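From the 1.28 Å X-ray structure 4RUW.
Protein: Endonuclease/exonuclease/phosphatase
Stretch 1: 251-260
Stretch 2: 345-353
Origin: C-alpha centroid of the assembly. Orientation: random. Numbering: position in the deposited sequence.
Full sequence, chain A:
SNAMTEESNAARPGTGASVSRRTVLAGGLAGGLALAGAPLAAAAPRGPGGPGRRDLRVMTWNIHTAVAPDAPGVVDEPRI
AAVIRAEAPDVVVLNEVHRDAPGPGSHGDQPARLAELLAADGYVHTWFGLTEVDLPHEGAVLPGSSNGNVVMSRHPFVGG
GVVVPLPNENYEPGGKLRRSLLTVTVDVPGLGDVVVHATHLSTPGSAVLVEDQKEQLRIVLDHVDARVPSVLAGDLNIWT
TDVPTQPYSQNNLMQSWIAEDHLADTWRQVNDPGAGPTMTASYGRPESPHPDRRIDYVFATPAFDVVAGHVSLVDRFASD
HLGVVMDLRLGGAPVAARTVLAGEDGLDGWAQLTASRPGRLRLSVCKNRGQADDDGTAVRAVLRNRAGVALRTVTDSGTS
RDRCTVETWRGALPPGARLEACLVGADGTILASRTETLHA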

# COMPACT_ATOMS: atom_id res chain seq x y z
N ASN A 251 8.70 -3.56 11.00
CA ASN A 251 8.02 -2.67 10.07
C ASN A 251 8.92 -1.61 9.46
O ASN A 251 8.83 -1.35 8.26
CB ASN A 251 6.82 -2.03 10.75
CG ASN A 251 5.78 -3.06 11.16
OD1 ASN A 251 5.69 -4.13 10.56
ND2 ASN A 251 4.99 -2.73 12.17
N ASN A 252 9.77 -0.97 10.25
CA ASN A 252 10.68 0.02 9.66
C ASN A 252 11.54 -0.60 8.56
O ASN A 252 11.73 -0.01 7.50
CB ASN A 252 11.57 0.68 10.72
CG ASN A 252 10.84 1.73 11.52
OD1 ASN A 252 10.06 1.40 12.41
ND2 ASN A 252 11.06 3.00 11.19
N LEU A 253 12.05 -1.80 8.81
CA LEU A 253 12.84 -2.50 7.83
C LEU A 253 12.04 -2.75 6.54
O LEU A 253 12.47 -2.42 5.44
CB LEU A 253 13.35 -3.82 8.42
CG LEU A 253 14.20 -4.69 7.50
CD1 LEU A 253 15.49 -3.98 7.11
CD2 LEU A 253 14.49 -6.03 8.18
N MSE A 254 10.84 -3.31 6.68
CA MSE A 254 10.03 -3.60 5.51
C MSE A 254 9.68 -2.33 4.73
O MSE A 254 9.70 -2.33 3.50
CB MSE A 254 8.77 -4.38 5.92
CG MSE A 254 9.06 -5.86 6.19
SE MSE A 254 7.49 -6.97 6.49
CE MSE A 254 7.36 -6.77 8.43
N GLN A 255 9.35 -1.26 5.44
CA GLN A 255 9.03 -0.01 4.74
C GLN A 255 10.24 0.54 3.99
O GLN A 255 10.09 1.12 2.92
CB GLN A 255 8.44 1.02 5.70
CG GLN A 255 7.12 0.57 6.32
CD GLN A 255 5.92 0.75 5.40
OE1 GLN A 255 5.96 1.51 4.43
NE2 GLN A 255 4.82 0.06 5.73
N SER A 256 11.45 0.35 4.53
CA SER A 256 12.64 0.80 3.83
C SER A 256 12.80 0.04 2.51
O SER A 256 13.20 0.62 1.51
CB SER A 256 13.90 0.67 4.70
OG SER A 256 14.38 -0.66 4.81
N TRP A 257 12.46 -1.25 2.50
CA TRP A 257 12.55 -2.04 1.27
C TRP A 257 11.58 -1.52 0.22
O TRP A 257 11.90 -1.44 -0.97
CB TRP A 257 12.21 -3.50 1.53
CG TRP A 257 13.13 -4.24 2.42
CD1 TRP A 257 14.36 -3.86 2.86
CD2 TRP A 257 12.87 -5.52 3.01
NE1 TRP A 257 14.89 -4.83 3.69
CE2 TRP A 257 13.99 -5.86 3.79
CE3 TRP A 257 11.80 -6.42 2.94
CZ2 TRP A 257 14.07 -7.06 4.49
CZ3 TRP A 257 11.88 -7.61 3.64
CH2 TRP A 257 13.01 -7.92 4.41
N ILE A 258 10.37 -1.18 0.65
CA ILE A 258 9.37 -0.68 -0.29
C ILE A 258 9.83 0.65 -0.89
O ILE A 258 9.75 0.86 -2.11
CB ILE A 258 7.99 -0.52 0.40
CG1 ILE A 258 7.49 -1.87 0.95
CG2 ILE A 258 6.99 0.05 -0.57
CD1 ILE A 258 6.28 -1.75 1.87
N ALA A 259 10.33 1.54 -0.04
CA ALA A 259 10.79 2.83 -0.52
C ALA A 259 11.98 2.68 -1.47
O ALA A 259 12.06 3.37 -2.48
CB ALA A 259 11.16 3.72 0.66
N GLU A 260 12.99 1.71 -1.15
CA GLU A 260 14.17 1.44 -2.00
C GLU A 260 13.76 1.01 -3.38
O GLU A 260 14.47 1.23 -4.36
CB GLU A 260 15.01 0.29 -1.43
CG GLU A 260 15.73 0.51 -0.12
CD GLU A 260 16.46 -0.74 0.34
OE1 GLU A 260 16.25 -1.82 -0.25
OE2 GLU A 260 17.27 -0.65 1.29
N ASP A 345 21.25 3.17 9.90
CA ASP A 345 20.99 1.88 9.28
C ASP A 345 19.87 1.96 8.25
O ASP A 345 19.32 0.94 7.84
CB ASP A 345 20.64 0.84 10.34
CG ASP A 345 21.77 0.59 11.31
OD1 ASP A 345 22.93 0.51 10.85
OD2 ASP A 345 21.51 0.49 12.52
N GLY A 346 19.52 3.18 7.84
CA GLY A 346 18.52 3.37 6.80
C GLY A 346 17.10 3.07 7.23
O GLY A 346 16.25 2.77 6.39
N LEU A 347 16.85 3.16 8.54
CA LEU A 347 15.56 2.77 9.12
C LEU A 347 14.73 3.93 9.64
O LEU A 347 13.68 3.72 10.23
CB LEU A 347 15.77 1.77 10.26
CG LEU A 347 16.43 0.46 9.83
CD1 LEU A 347 16.67 -0.42 11.05
CD2 LEU A 347 15.56 -0.26 8.82
N ASP A 348 15.18 5.16 9.41
CA ASP A 348 14.51 6.31 10.01
C ASP A 348 13.66 7.11 9.04
O ASP A 348 13.06 8.12 9.42
CB ASP A 348 15.53 7.20 10.70
CG ASP A 348 16.19 6.51 11.86
OD1 ASP A 348 15.48 6.25 12.84
OD2 ASP A 348 17.39 6.19 11.77
N GLY A 349 13.61 6.66 7.79
CA GLY A 349 12.87 7.36 6.76
C GLY A 349 13.63 7.36 5.45
O GLY A 349 14.51 6.52 5.23
N TRP A 350 13.31 8.30 4.58
CA TRP A 350 13.88 8.30 3.25
C TRP A 350 13.57 9.59 2.51
O TRP A 350 12.71 10.38 2.91
CB TRP A 350 13.33 7.13 2.42
CG TRP A 350 11.83 7.08 2.39
CD1 TRP A 350 11.00 7.83 1.62
CD2 TRP A 350 10.98 6.24 3.19
NE1 TRP A 350 9.69 7.51 1.88
CE2 TRP A 350 9.65 6.54 2.84
CE3 TRP A 350 11.23 5.26 4.16
CZ2 TRP A 350 8.56 5.90 3.43
CZ3 TRP A 350 10.15 4.63 4.75
CH2 TRP A 350 8.83 4.95 4.38
N ALA A 351 14.29 9.76 1.40
CA ALA A 351 14.00 10.78 0.42
C ALA A 351 13.88 10.10 -0.94
O ALA A 351 14.73 9.29 -1.30
CB ALA A 351 15.12 11.81 0.38
N GLN A 352 12.81 10.42 -1.67
CA GLN A 352 12.61 9.91 -3.02
C GLN A 352 12.59 11.07 -3.99
O GLN A 352 11.77 11.99 -3.86
CB GLN A 352 11.30 9.13 -3.12
CG GLN A 352 11.27 7.84 -2.32
CD GLN A 352 9.94 7.11 -2.45
OE1 GLN A 352 8.88 7.74 -2.52
NE2 GLN A 352 9.99 5.78 -2.48
N LEU A 353 13.51 11.04 -4.95
CA LEU A 353 13.62 12.07 -5.97
C LEU A 353 13.10 11.51 -7.29
O LEU A 353 13.45 10.39 -7.67
CB LEU A 353 15.08 12.50 -6.12
CG LEU A 353 15.39 13.50 -7.23
CD1 LEU A 353 14.83 14.87 -6.90
CD2 LEU A 353 16.90 13.57 -7.47
O HOH W 1 11.63 2.85 7.70

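The helix 251-260 packs against the loop residues 345-348 and the strand 349-353 that follows them. Helix and strand run nearly parallel, with 8° between their directions and axes 9.0 Å apart at closest approach. Together the two stretches bury 395 Å². Leu 347, Ala 259 and Trp 350 cover the most surface.

Leu 347 lies beside the first turns of the helix. Its CA-to-CB bond points sideways, but the end of the side chain comes nearer. CD2 of Leu 347 rests 3.7 Å from CA of Leu 253, so it meets the helix backbone itself. CD2 of Leu 347 also lies 4.1 Å from CD1 of Leu 253, an apolar contact. The backbone of Leu 347 contributes as well. O of Leu 347 accepts a hydrogen bond from ND2 of Asn 252 at 2.9 Å. One water lies near both residues, its O 2.9 Å from Asn 252 O and in a weak hydrogen bond of 3.4 Å with Leu 347 O.

Next to this, CB of Ser 256 sits 3.6 Å from Gly 346 O. The OG of Ser 256 turns back to its own helix and donates to Leu 253 O at 2.7 Å. Gly 346 has a positive phi of 72°, which favours glycine.

Further along, Ala 259 and Trp 350 point toward each other's stretch. The methyl CB of Ala 259 lies over one face of the indole, 3.6 Å from CD2 of Trp 350. CB of Ala 259 is 3.8 Å from the centroid of the five-membered ring of Trp 350, 19° off the ring normal, a CH-pi contact. CZ3 of Trp 350 reaches back along the helix and lies 4.1 Å from CB of Gln 255.

Ala 259 also bonds through its backbone. NE2 of Gln 352 donates to Ala 259 O at 3.2 Å, which ties the strand to the last turn of this helical stretch.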